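Local coordinates for protein glucokinase (Streptomyces griseus, PDB 3VGL) that binds glucose and an ATP analogue and probably catalyses the ATP-dependent phosphorylation of D-glucose to D-glucose 6-phosphate, at residues V68-A73 / V101-D105; A110-Y114 / I139-L144; Y187-R191 / D231-L236; A15-V19 / L303-A307. All coordinates share one frame; numbering follows the deposited sequence.

Interaction 1: V68-A73 / V101-D105. With NA (sodium ion), chain C; BGC (beta-D-glucopyranose), chain D.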
loop_
_atom_site.group_PDB
_atom_site.type_symbol
_atom_site.label_atom_id
_atom_site.label_comp_id
_atom_site.label_asym_id
_atom_site.label_seq_id
_atom_site.Cartn_x
_atom_site.Cartn_y
_atom_site.Cartn_z
ATOM N N VAL A 68 22.610 -18.605 -0.029
ATOM C CA VAL A 68 23.646 -19.635 -0.191
ATOM C C VAL A 68 23.323 -20.514 -1.395
ATOM O O VAL A 68 22.161 -20.887 -1.610
ATOM C CB VAL A 68 23.746 -20.472 1.089
ATOM C CG1 VAL A 68 24.744 -21.653 0.902
ATOM C CG2 VAL A 68 24.179 -19.577 2.240
ATOM N N ASP A 69 24.357 -20.866 -2.157
ATOM C CA ASP A 69 24.189 -21.658 -3.387
ATOM C C ASP A 69 23.813 -23.133 -3.162
ATOM O O ASP A 69 23.876 -23.627 -2.040
ATOM C CB ASP A 69 25.443 -21.537 -4.245
ATOM C CG ASP A 69 26.597 -22.373 -3.721
ATOM O OD1 ASP A 69 26.829 -22.429 -2.489
ATOM O OD2 ASP A 69 27.271 -22.983 -4.567
ATOM N N ASP A 70 23.424 -23.833 -4.234
ATOM C CA ASP A 70 22.952 -25.225 -4.124
ATOM C C ASP A 70 24.067 -26.209 -3.742
ATOM O O ASP A 70 23.799 -27.304 -3.240
ATOM C CB ASP A 70 22.278 -25.670 -5.430
ATOM C CG ASP A 70 23.189 -25.525 -6.634
ATOM O OD1 ASP A 70 23.626 -24.388 -6.921
ATOM O OD2 ASP A 70 23.474 -26.552 -7.290
ATOM N N LYS A 71 25.305 -25.800 -3.989
ATOM C CA LYS A 71 26.486 -26.576 -3.594
ATOM C C LYS A 71 26.875 -26.371 -2.122
ATOM O O LYS A 71 27.821 -26.993 -1.633
ATOM C CB LYS A 71 27.677 -26.254 -4.503
ATOM C CG LYS A 71 27.437 -26.582 -5.975
ATOM C CD LYS A 71 28.721 -26.935 -6.711
ATOM C CE LYS A 71 28.985 -28.449 -6.674
ATOM N NZ LYS A 71 30.224 -28.851 -7.394
ATOM N N ARG A 72 26.152 -25.501 -1.415
ATOM C CA ARG A 72 26.380 -25.297 0.024
ATOM C C ARG A 72 27.827 -24.892 0.334
ATOM O O ARG A 72 28.479 -25.450 1.235
ATOM C CB ARG A 72 25.925 -26.524 0.838
ATOM C CG ARG A 72 24.417 -26.803 0.712
ATOM C CD ARG A 72 24.087 -28.236 1.067
ATOM N NE ARG A 72 23.141 -28.816 0.116
ATOM C CZ ARG A 72 22.697 -30.070 0.178
ATOM N NH1 ARG A 72 23.099 -30.873 1.157
ATOM N NH2 ARG A 72 21.843 -30.519 -0.737
ATOM N N ALA A 73 28.323 -23.921 -0.427
ATOM C CA ALA A 73 29.724 -23.511 -0.337
ATOM C C ALA A 73 29.970 -22.006 -0.418
ATOM O O ALA A 73 31.004 -21.509 0.040
ATOM C CB ALA A 73 30.542 -24.225 -1.414
ATOM N N VAL A 101 30.683 -27.215 5.687
ATOM C CA VAL A 101 29.499 -27.092 4.845
ATOM C C VAL A 101 28.942 -25.721 5.168
ATOM O O VAL A 101 28.997 -25.315 6.317
ATOM C CB VAL A 101 28.458 -28.190 5.123
ATOM C CG1 VAL A 101 27.947 -28.126 6.552
ATOM C CG2 VAL A 101 27.291 -28.100 4.141
ATOM N N VAL A 102 28.459 -25.011 4.156
ATOM C CA VAL A 102 27.846 -23.701 4.370
ATOM C C VAL A 102 26.363 -23.808 4.041
ATOM O O VAL A 102 25.997 -24.223 2.944
ATOM C CB VAL A 102 28.513 -22.595 3.508
ATOM C CG1 VAL A 102 27.758 -21.272 3.617
ATOM C CG2 VAL A 102 29.964 -22.414 3.925
ATOM N N GLU A 103 25.511 -23.465 5.001
ATOM C CA GLU A 103 24.063 -23.487 4.771
ATOM C C GLU A 103 23.539 -22.089 5.080
ATOM O O GLU A 103 24.142 -21.342 5.832
ATOM C CB GLU A 103 23.381 -24.512 5.701
ATOM C CG GLU A 103 23.816 -25.965 5.467
ATOM C CD GLU A 103 22.976 -26.730 4.448
ATOM O OE1 GLU A 103 22.130 -26.129 3.746
ATOM O OE2 GLU A 103 23.181 -27.963 4.349
ATOM N N ASN A 104 22.391 -21.724 4.527
ATOM C CA ASN A 104 21.738 -20.502 4.992
ATOM C C ASN A 104 21.368 -20.649 6.469
ATOM O O ASN A 104 20.962 -21.730 6.917
ATOM C CB ASN A 104 20.518 -20.214 4.114
ATOM C CG ASN A 104 19.612 -19.170 4.717
ATOM O OD1 ASN A 104 18.653 -19.515 5.422
ATOM N ND2 ASN A 104 19.906 -17.897 4.468
ATOM N N ASP A 105 21.497 -19.557 7.220
ATOM C CA ASP A 105 21.276 -19.592 8.673
ATOM C C ASP A 105 19.893 -20.027 9.090
ATOM O O ASP A 105 19.751 -20.731 10.078
ATOM C CB ASP A 105 21.631 -18.244 9.337
ATOM C CG ASP A 105 20.763 -17.083 8.863
ATOM O OD1 ASP A 105 20.302 -17.100 7.716
ATOM O OD2 ASP A 105 20.564 -16.127 9.640
HETATM NA NA NA C . 16.557 -19.643 4.357
HETATM C C2 BGC D . 18.857 -12.765 4.483
HETATM C C3 BGC D . 18.624 -14.250 4.755
HETATM C C4 BGC D . 18.851 -14.593 6.228
HETATM C C5 BGC D . 18.024 -13.632 7.065
HETATM C C6 BGC D . 18.208 -13.870 8.567
HETATM C C1 BGC D . 17.986 -11.956 5.439
HETATM O O1 BGC D . 18.233 -10.584 5.304
HETATM O O2 BGC D . 18.412 -12.499 3.139
HETATM O O3 BGC D . 19.464 -15.031 3.962
HETATM O O4 BGC D . 18.405 -15.915 6.474
HETATM O O5 BGC D . 18.354 -12.282 6.778
HETATM O O6 BGC D . 19.566 -13.710 8.943
HETATM O O HOH W 1 24.470 -30.199 3.867
HETATM O O HOH W 2 17.594 -19.032 2.221
HETATM O O HOH W 3 16.482 -17.272 4.849
#

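Interaction 2: A110-Y114 / I139-L144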
loop_
_atom_site.group_PDB
_atom_site.type_symbol
_atom_site.label_atom_id
_atom_site.label_comp_id
_atom_site.label_asym_id
_atom_site.label_seq_id
_atom_site.Cartn_x
_atom_site.Cartn_y
_atom_site.Cartn_z
ATOM N N ALA A 110 15.785 -24.101 10.842
ATOM C CA ALA A 110 14.669 -25.002 10.543
ATOM C C ALA A 110 15.068 -26.458 10.796
ATOM O O ALA A 110 14.339 -27.223 11.460
ATOM C CB ALA A 110 14.208 -24.823 9.102
ATOM N N TRP A 111 16.226 -26.827 10.261
ATOM C CA TRP A 111 16.745 -28.175 10.447
ATOM C C TRP A 111 16.968 -28.490 11.942
ATOM O O TRP A 111 16.576 -29.574 12.420
ATOM C CB TRP A 111 18.016 -28.372 9.609
ATOM C CG TRP A 111 18.525 -29.777 9.694
ATOM C CD1 TRP A 111 19.621 -30.213 10.383
ATOM C CD2 TRP A 111 17.930 -30.938 9.096
ATOM N NE1 TRP A 111 19.747 -31.587 10.247
ATOM C CE2 TRP A 111 18.728 -32.052 9.461
ATOM C CE3 TRP A 111 16.797 -31.147 8.289
ATOM C CZ2 TRP A 111 18.431 -33.360 9.036
ATOM C CZ3 TRP A 111 16.501 -32.442 7.871
ATOM C CH2 TRP A 111 17.327 -33.531 8.243
ATOM N N GLY A 112 17.580 -27.561 12.683
ATOM C CA GLY A 112 17.820 -27.766 14.132
ATOM C C GLY A 112 16.519 -28.003 14.877
ATOM O O GLY A 112 16.424 -28.891 15.713
ATOM N N GLU A 113 15.497 -27.208 14.567
ATOM C CA GLU A 113 14.197 -27.357 15.231
ATOM C C GLU A 113 13.474 -28.624 14.805
ATOM O O GLU A 113 12.773 -29.254 15.610
ATOM C CB GLU A 113 13.328 -26.122 14.982
ATOM C CG GLU A 113 13.829 -24.893 15.765
ATOM C CD GLU A 113 13.696 -25.082 17.276
ATOM O OE1 GLU A 113 12.639 -25.579 17.735
ATOM O OE2 GLU A 113 14.628 -24.692 18.009
ATOM N N TYR A 114 13.645 -29.005 13.544
ATOM C CA TYR A 114 13.025 -30.227 13.030
ATOM C C TYR A 114 13.616 -31.460 13.740
ATOM O O TYR A 114 12.891 -32.367 14.183
ATOM C CB TYR A 114 13.204 -30.314 11.513
ATOM C CG TYR A 114 12.803 -31.658 10.974
ATOM C CD1 TYR A 114 11.464 -32.056 10.962
ATOM C CD2 TYR A 114 13.764 -32.548 10.522
ATOM C CE1 TYR A 114 11.099 -33.313 10.492
ATOM C CE2 TYR A 114 13.414 -33.801 10.057
ATOM C CZ TYR A 114 12.084 -34.173 10.039
ATOM O OH TYR A 114 11.753 -35.423 9.576
ATOM N N ILE A 139 10.868 -27.263 5.662
ATOM C CA ILE A 139 10.904 -28.731 5.758
ATOM C C ILE A 139 9.613 -29.232 5.097
ATOM O O ILE A 139 8.506 -28.916 5.553
ATOM C CB ILE A 139 10.940 -29.231 7.206
ATOM C CG1 ILE A 139 12.121 -28.653 7.997
ATOM C CG2 ILE A 139 10.931 -30.782 7.230
ATOM C CD1 ILE A 139 13.493 -29.037 7.503
ATOM N N ILE A 140 9.770 -29.976 4.007
ATOM C CA ILE A 140 8.641 -30.604 3.324
ATOM C C ILE A 140 8.974 -32.069 3.130
ATOM O O ILE A 140 10.063 -32.406 2.648
ATOM C CB ILE A 140 8.324 -29.924 1.974
ATOM C CG1 ILE A 140 7.666 -28.554 2.214
ATOM C CG2 ILE A 140 7.395 -30.806 1.127
ATOM C CD1 ILE A 140 7.517 -27.710 0.968
ATOM N N GLY A 141 8.040 -32.937 3.508
ATOM C CA GLY A 141 8.281 -34.387 3.433
ATOM C C GLY A 141 9.548 -34.792 4.163
ATOM O O GLY A 141 10.365 -35.575 3.635
ATOM N N ASN A 142 9.721 -34.256 5.374
ATOM C CA ASN A 142 10.827 -34.609 6.276
ATOM C C ASN A 142 12.232 -34.238 5.772
ATOM O O ASN A 142 13.245 -34.775 6.259
ATOM C CB ASN A 142 10.740 -36.106 6.661
ATOM C CG ASN A 142 9.384 -36.474 7.193
ATOM O OD1 ASN A 142 8.540 -36.974 6.459
ATOM N ND2 ASN A 142 9.146 -36.186 8.461
ATOM N N LYS A 143 12.292 -33.303 4.823
ATOM C CA LYS A 143 13.550 -32.904 4.194
ATOM C C LYS A 143 13.647 -31.394 4.087
ATOM O O LYS A 143 12.669 -30.733 3.748
ATOM C CB LYS A 143 13.647 -33.464 2.784
ATOM C CG LYS A 143 13.826 -34.984 2.704
ATOM C CD LYS A 143 14.690 -35.344 1.516
ATOM C CE LYS A 143 13.877 -35.660 0.290
ATOM N NZ LYS A 143 14.605 -36.632 -0.580
ATOM N N LEU A 144 14.840 -30.867 4.346
ATOM C CA LEU A 144 15.122 -29.448 4.101
ATOM C C LEU A 144 15.091 -29.162 2.600
ATOM O O LEU A 144 15.684 -29.903 1.801
ATOM C CB LEU A 144 16.490 -29.099 4.710
ATOM C CG LEU A 144 16.940 -27.639 4.675
ATOM C CD1 LEU A 144 16.002 -26.717 5.473
ATOM C CD2 LEU A 144 18.387 -27.540 5.194
HETATM O O HOH W 4 13.855 -37.151 8.680
#

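Interaction 3: Y187-R191 / D231-L236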
loop_
_atom_site.group_PDB
_atom_site.type_symbol
_atom_site.label_atom_id
_atom_site.label_comp_id
_atom_site.label_asym_id
_atom_site.label_seq_id
_atom_site.Cartn_x
_atom_site.Cartn_y
_atom_site.Cartn_z
ATOM N N TYR A 187 10.132 0.295 15.828
ATOM C CA TYR A 187 8.795 0.573 16.331
ATOM C C TYR A 187 8.872 1.200 17.701
ATOM O O TYR A 187 8.134 2.141 18.003
ATOM C CB TYR A 187 7.946 -0.698 16.408
ATOM C CG TYR A 187 7.686 -1.307 15.040
ATOM C CD1 TYR A 187 7.509 -0.495 13.909
ATOM C CD2 TYR A 187 7.617 -2.686 14.887
ATOM C CE1 TYR A 187 7.261 -1.053 12.662
ATOM C CE2 TYR A 187 7.379 -3.257 13.634
ATOM C CZ TYR A 187 7.193 -2.437 12.536
ATOM O OH TYR A 187 6.975 -3.010 11.317
ATOM N N ALA A 188 9.764 0.676 18.535
ATOM C CA ALA A 188 9.894 1.204 19.897
ATOM C C ALA A 188 10.489 2.595 19.921
ATOM O O ALA A 188 10.067 3.426 20.728
ATOM C CB ALA A 188 10.696 0.270 20.742
ATOM N N LYS A 189 11.470 2.852 19.060
ATOM C CA LYS A 189 12.056 4.190 18.998
ATOM C C LYS A 189 11.061 5.226 18.481
ATOM O O LYS A 189 11.027 6.346 18.993
ATOM C CB LYS A 189 13.352 4.211 18.185
ATOM C CG LYS A 189 14.510 3.498 18.883
ATOM C CD LYS A 189 15.799 3.546 18.075
ATOM C CE LYS A 189 16.943 2.926 18.878
ATOM N NZ LYS A 189 18.258 2.991 18.181
ATOM N N GLN A 190 10.267 4.855 17.472
ATOM C CA GLN A 190 9.165 5.701 16.987
ATOM C C GLN A 190 8.217 6.064 18.131
ATOM O O GLN A 190 7.858 7.234 18.305
ATOM C CB GLN A 190 8.348 4.999 15.887
ATOM C CG GLN A 190 8.975 4.936 14.488
ATOM C CD GLN A 190 8.083 4.223 13.433
ATOM O OE1 GLN A 190 7.156 3.462 13.762
ATOM N NE2 GLN A 190 8.391 4.456 12.158
ATOM N N ARG A 191 7.824 5.060 18.910
ATOM C CA ARG A 191 6.804 5.237 19.938
ATOM C C ARG A 191 7.349 5.946 21.164
ATOM O O ARG A 191 6.644 6.761 21.781
ATOM C CB ARG A 191 6.149 3.900 20.295
ATOM C CG ARG A 191 5.225 3.401 19.186
ATOM C CD ARG A 191 5.056 1.889 19.159
ATOM N NE ARG A 191 4.169 1.462 18.055
ATOM C CZ ARG A 191 4.499 1.534 16.764
ATOM N NH1 ARG A 191 5.679 2.005 16.386
ATOM N NH2 ARG A 191 3.632 1.150 15.825
ATOM N N ASP A 231 3.197 -2.072 22.900
ATOM C CA ASP A 231 2.698 -1.613 21.592
ATOM C C ASP A 231 3.638 -1.967 20.426
ATOM O O ASP A 231 3.185 -2.262 19.303
ATOM C CB ASP A 231 2.433 -0.109 21.578
ATOM C CG ASP A 231 1.534 0.309 20.424
ATOM O OD1 ASP A 231 0.477 -0.343 20.254
ATOM O OD2 ASP A 231 1.883 1.268 19.685
ATOM N N SER A 232 4.937 -1.923 20.693
ATOM C CA SER A 232 5.944 -2.266 19.676
ATOM C C SER A 232 5.857 -3.752 19.308
ATOM O O SER A 232 5.979 -4.127 18.122
ATOM C CB SER A 232 7.353 -1.924 20.157
ATOM O OG SER A 232 7.440 -0.563 20.531
ATOM N N PHE A 233 5.684 -4.605 20.316
ATOM C CA PHE A 233 5.450 -6.014 20.067
ATOM C C PHE A 233 4.161 -6.238 19.295
ATOM O O PHE A 233 4.125 -7.116 18.418
ATOM C CB PHE A 233 5.484 -6.832 21.369
ATOM C CG PHE A 233 6.863 -7.254 21.760
ATOM C CD1 PHE A 233 7.518 -6.611 22.799
ATOM C CD2 PHE A 233 7.541 -8.256 21.065
ATOM C CE1 PHE A 233 8.813 -6.979 23.173
ATOM C CE2 PHE A 233 8.843 -8.635 21.433
ATOM C CZ PHE A 233 9.486 -7.983 22.489
ATOM N N ARG A 234 3.123 -5.446 19.592
ATOM C CA ARG A 234 1.851 -5.512 18.832
ATOM C C ARG A 234 2.074 -5.219 17.349
ATOM O O ARG A 234 1.542 -5.928 16.482
ATOM C CB ARG A 234 0.780 -4.572 19.424
ATOM C CG ARG A 234 -0.533 -4.595 18.640
ATOM C CD ARG A 234 -1.642 -3.792 19.313
ATOM N NE ARG A 234 -2.929 -4.486 19.172
ATOM C CZ ARG A 234 -3.409 -5.388 20.034
ATOM N NH1 ARG A 234 -4.580 -5.966 19.806
ATOM N NH2 ARG A 234 -2.725 -5.717 21.125
ATOM N N GLU A 235 2.874 -4.187 17.065
ATOM C CA GLU A 235 3.139 -3.813 15.674
ATOM C C GLU A 235 3.977 -4.891 14.983
ATOM O O GLU A 235 3.698 -5.251 13.830
ATOM C CB GLU A 235 3.818 -2.422 15.590
ATOM C CG GLU A 235 4.086 -1.911 14.176
ATOM C CD GLU A 235 2.855 -1.489 13.414
ATOM O OE1 GLU A 235 1.776 -1.346 14.024
ATOM O OE2 GLU A 235 2.962 -1.303 12.179
ATOM N N LEU A 236 4.992 -5.409 15.681
ATOM C CA LEU A 236 5.794 -6.522 15.124
ATOM C C LEU A 236 4.899 -7.709 14.778
ATOM O O LEU A 236 5.001 -8.286 13.697
ATOM C CB LEU A 236 6.897 -6.957 16.097
ATOM C CG LEU A 236 7.622 -8.261 15.771
ATOM C CD1 LEU A 236 8.426 -8.143 14.469
ATOM C CD2 LEU A 236 8.540 -8.639 16.941
#

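Interaction 4: A15-V19 / L303-A307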
loop_
_atom_site.group_PDB
_atom_site.type_symbol
_atom_site.label_atom_id
_atom_site.label_comp_id
_atom_site.label_asym_id
_atom_site.label_seq_id
_atom_site.Cartn_x
_atom_site.Cartn_y
_atom_site.Cartn_z
ATOM N N ALA A 15 27.839 -16.721 16.531
ATOM C CA ALA A 15 27.789 -17.669 17.647
ATOM C C ALA A 15 28.231 -19.040 17.191
ATOM O O ALA A 15 27.806 -19.524 16.148
ATOM C CB ALA A 15 26.403 -17.739 18.225
ATOM N N ALA A 16 29.078 -19.683 18.000
ATOM C CA ALA A 16 29.532 -21.013 17.658
ATOM C C ALA A 16 29.450 -21.921 18.868
ATOM O O ALA A 16 29.448 -21.461 20.020
ATOM C CB ALA A 16 30.950 -20.984 17.106
ATOM N N GLY A 17 29.347 -23.208 18.595
ATOM C CA GLY A 17 29.386 -24.189 19.665
ATOM C C GLY A 17 29.628 -25.579 19.165
ATOM O O GLY A 17 29.338 -25.902 18.017
ATOM N N VAL A 18 30.186 -26.410 20.049
ATOM C CA VAL A 18 30.313 -27.821 19.787
ATOM C C VAL A 18 28.963 -28.465 20.072
ATOM O O VAL A 18 28.317 -28.146 21.071
ATOM C CB VAL A 18 31.435 -28.448 20.679
ATOM C CG1 VAL A 18 31.360 -29.957 20.685
ATOM C CG2 VAL A 18 32.811 -27.950 20.176
ATOM N N VAL A 19 28.525 -29.316 19.159
ATOM C CA VAL A 19 27.208 -29.931 19.253
ATOM C C VAL A 19 27.361 -31.422 19.064
ATOM O O VAL A 19 28.053 -31.877 18.134
ATOM C CB VAL A 19 26.241 -29.362 18.172
ATOM C CG1 VAL A 19 24.866 -30.011 18.290
ATOM C CG2 VAL A 19 26.137 -27.830 18.260
ATOM N N LEU A 303 22.877 -22.559 14.998
ATOM C CA LEU A 303 24.190 -23.182 15.209
ATOM C C LEU A 303 24.047 -24.685 15.407
ATOM O O LEU A 303 24.855 -25.459 14.900
ATOM C CB LEU A 303 25.010 -22.500 16.312
ATOM C CG LEU A 303 24.846 -22.720 17.804
ATOM C CD1 LEU A 303 25.439 -24.077 18.272
ATOM C CD2 LEU A 303 25.539 -21.602 18.557
ATOM N N VAL A 304 22.982 -25.100 16.102
ATOM C CA VAL A 304 22.697 -26.536 16.266
ATOM C C VAL A 304 22.400 -27.190 14.910
ATOM O O VAL A 304 22.979 -28.217 14.543
ATOM C CB VAL A 304 21.553 -26.785 17.266
ATOM C CG1 VAL A 304 21.141 -28.273 17.284
ATOM C CG2 VAL A 304 21.976 -26.305 18.680
ATOM N N GLY A 305 21.489 -26.590 14.138
ATOM C CA GLY A 305 21.197 -27.145 12.848
ATOM C C GLY A 305 22.392 -27.173 11.918
ATOM O O GLY A 305 22.569 -28.141 11.192
ATOM N N ALA A 306 23.201 -26.107 11.919
ATOM C CA ALA A 306 24.387 -26.061 11.072
ATOM C C ALA A 306 25.407 -27.142 11.450
ATOM O O ALA A 306 25.964 -27.795 10.569
ATOM C CB ALA A 306 25.033 -24.675 11.114
ATOM N N ALA A 307 25.603 -27.331 12.752
ATOM C CA ALA A 307 26.457 -28.420 13.273
ATOM C C ALA A 307 25.949 -29.762 12.765
ATOM O O ALA A 307 26.732 -30.599 12.304
ATOM C CB ALA A 307 26.482 -28.407 14.793
#

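Interaction 1: V68-A73 / V101-D105
Asn104, whose CB rests against CG2 of Val68, shares with Asp105 the grip on hydroxyl O4 of the bound beta-D-glucopyranose. Asn104 ND2 donates to O4 at 3.2 Å, O4 donates to Asp105 OD1 at 2.6 Å, and a water held by the sodium ion makes a third bond. Asp105 OD2 accepts from sugar O6 at 2.7 Å, so one carboxylate spans two hydroxyls. The Asn104 amide is divided: OD1 binds the sodium ion at 2.4 Å, alongside Asn107, Gly136 O and two waters, while ND2 also reaches Gly66 O. Asn104 is the N-cap of helix 105-116, which puts the sugar site at the C-terminal end of an outer strand of the five-stranded sheet, in the actin-like ATPase fold of the ROK family. Beside this strand runs the type I turn Asp69-Arg72, which joins strands 67-68 and 75-77; Asp69 OD1 accepts from Ala73 N. Val102 N donates to Arg72 O at 3.0 Å. Val68 CG1, anti to its backbone nitrogen (chi1 175°), reaches Val102 O at 3.5 Å and packs on Val102 CG1. Arg72 and Glu103 lie side by side, with Arg72 CD 3.4 Å from Glu103 OE2. No guanidinium N-H aims at that oxygen; a water accepts from Arg72 NH1 and donates to OE2, while Glu103 OE1 forms a salt bridge with Arg146.

Interaction 2: A110-Y114 / I139-L144
Ile139 packs against both aromatic side chains of the helix, its CG2 on Tyr114 and its CD1 on Trp111. CG2 lies over one face of the Tyr114 ring, offset toward the rim, in a CH-pi contact 4.2 Å from the ring centroid and 19° off the normal. CD1 meets the indole of Trp111 at the edge, 4.0 Å from CE3, the two side chains crossing at about a right angle. Tyr114 CG stands anti to the backbone nitrogen (chi1 170°), which carries the ring out from the helix across Ile139 and on to Asn142. Leu144 comes back beside Ile139 and sets its CB 4.1 Å from Trp111 CE3, while Ala110 CB faces both Ile139 CG1 and Leu144 CD1 more loosely. The strand residues belong to a beta hairpin: a type I' turn from Ile140 to Lys143 connects strand 134-140 to strand 143-144, and helix 105-116 packs on one side of it. Ile140 instead meets Ile140 of a second subunit. At the polar rim, Asn142 ND2 donates to Tyr114 OH at 2.9 Å, with the hydroxyl close to the amide plane (9° out). The same ND2 also bonds Asp123, and a water 2.9 Å from Tyr114 OH bridges weakly to Asn142 O. At the other end of the aromatic pair, Trp111 NE1 donates to Asp308 of helix 301-311.

Interaction 3: Y187-R191 / D231-L236
Tyr187 runs across the neighbouring helix, from Ser232 at its CB to Glu235 and Leu236 at its ring. Its CB packs on Ser232 CB at 4.0 Å, at the point where the two backbones are nearest. The ring then spreads beneath Glu235, whose CG sits almost exactly on the ring normal, 3.4 Å from the centroid of the Tyr187 ring and 4° off axis. This is a tightly centred CH-pi contact, and the carboxylate beyond stands nearly perpendicular to the ring. Ring atom CE2 comes within 3.8 Å of Leu236 N, and OH ends in a hydrogen bond to the carbonyl of Tyr178. Glu235 reaches its place over the ring because CG is anti to the backbone nitrogen (chi1 -178°) and the chain bends at chi2. Its OE2 bonds Arg238 and Trp239, while OE1 lies 3.6 Å from Arg191 NH2 in a longer salt bridge. Arg191 uses all three nitrogens: NE donates in its own plane to Asp231 OD2 at 2.8 Å, met from above the carboxylate plane, and NH1 turns back to Tyr187 O at 2.9 Å. That carbonyl also takes the helical bond from Arg191 N, the two donors arriving on opposite faces. Ser232 OG, bonded to Val228 O of its own helix, lies 3.4 Å from Ala188 CB. The segments 187-191 and 231-236, on helices 181-194 and 227-251, run roughly antiparallel, their axes at 134°, a helix pair with small residues and an aromatic ring at the interface and an interhelical salt-bridge network of Arg191, Asp231 and Glu235 along one border.

Interaction 4: A15-V19 / L303-A307
Leu303 lays its forked end along the strand, overlapping the backbone from Ala15 to Gly17. CD2 approaches Ala15 O at 3.9 Å and Ala15 CB at 4.0 Å, while CD1 meets Gly17 N at 4.0 Å and continues to CG2 of Val19 at 3.8 Å. Gly17 carries no side chain, and on this face the leucine methyl rests directly against its backbone. Leu303 gets there by a first torsion that is uncommon in helices: CG sits between the backbone nitrogen and the carbonyl carbon (chi1 80°), directing both methyls at the strand. One turn further along the helix, Ala307 takes over. Its CB presses on Val19 CB at 3.5 Å, and on CG2 of the same valine, which fits the near approach of the backbones there. Val19, with CG1 anti to its backbone nitrogen, holds CG2 over the groove between Leu303 and Ala307 and leaves CG1 4.2 Å from CG1 of Val304. No hydrogen bond joins the two segments; only van der Waals contacts do, between apolar side chains and with the strand backbone. Polar links come from nearby: Val19 O accepts from Arg311 later in the same helix, and Ala307 O from Thr4 OG1 on the adjacent strand. The axes of segments 303-307 and 15-19 lie at 53°. Within the sheet strand 13-19 pairs antiparallel with 3-9 and 29-32; Ala16 points away from the helix to meet Ala47 and Ala51 of helix 37-52, and Val304 and Ala306 pack on helix 105-116, so helices cover the sheet on both faces.

Overall arrangement
Interactions 1 and 4 reach the same five-stranded sheet: 15-19 is buried beneath a helix, without hydrogen bonds to it and built on apolar side chains, whereas 101-105 lies at an outer strand, partly buried, and mixes valine packing with polar groups that hold glucose and sodium. Interaction 2 follows directly along helix 105-116 and touches both, through Leu144 against Glu103 and Trp111 against Gly305 O; it joins that helix to a hairpin of the second sheet by aromatic packing with a polar rim. Interaction 3 stands apart, its centre about 31 to 34 Å from the centres of the others and across the centre of the chain, a partly buried helix pair whose distinguishing chemistry is direct charge pairing.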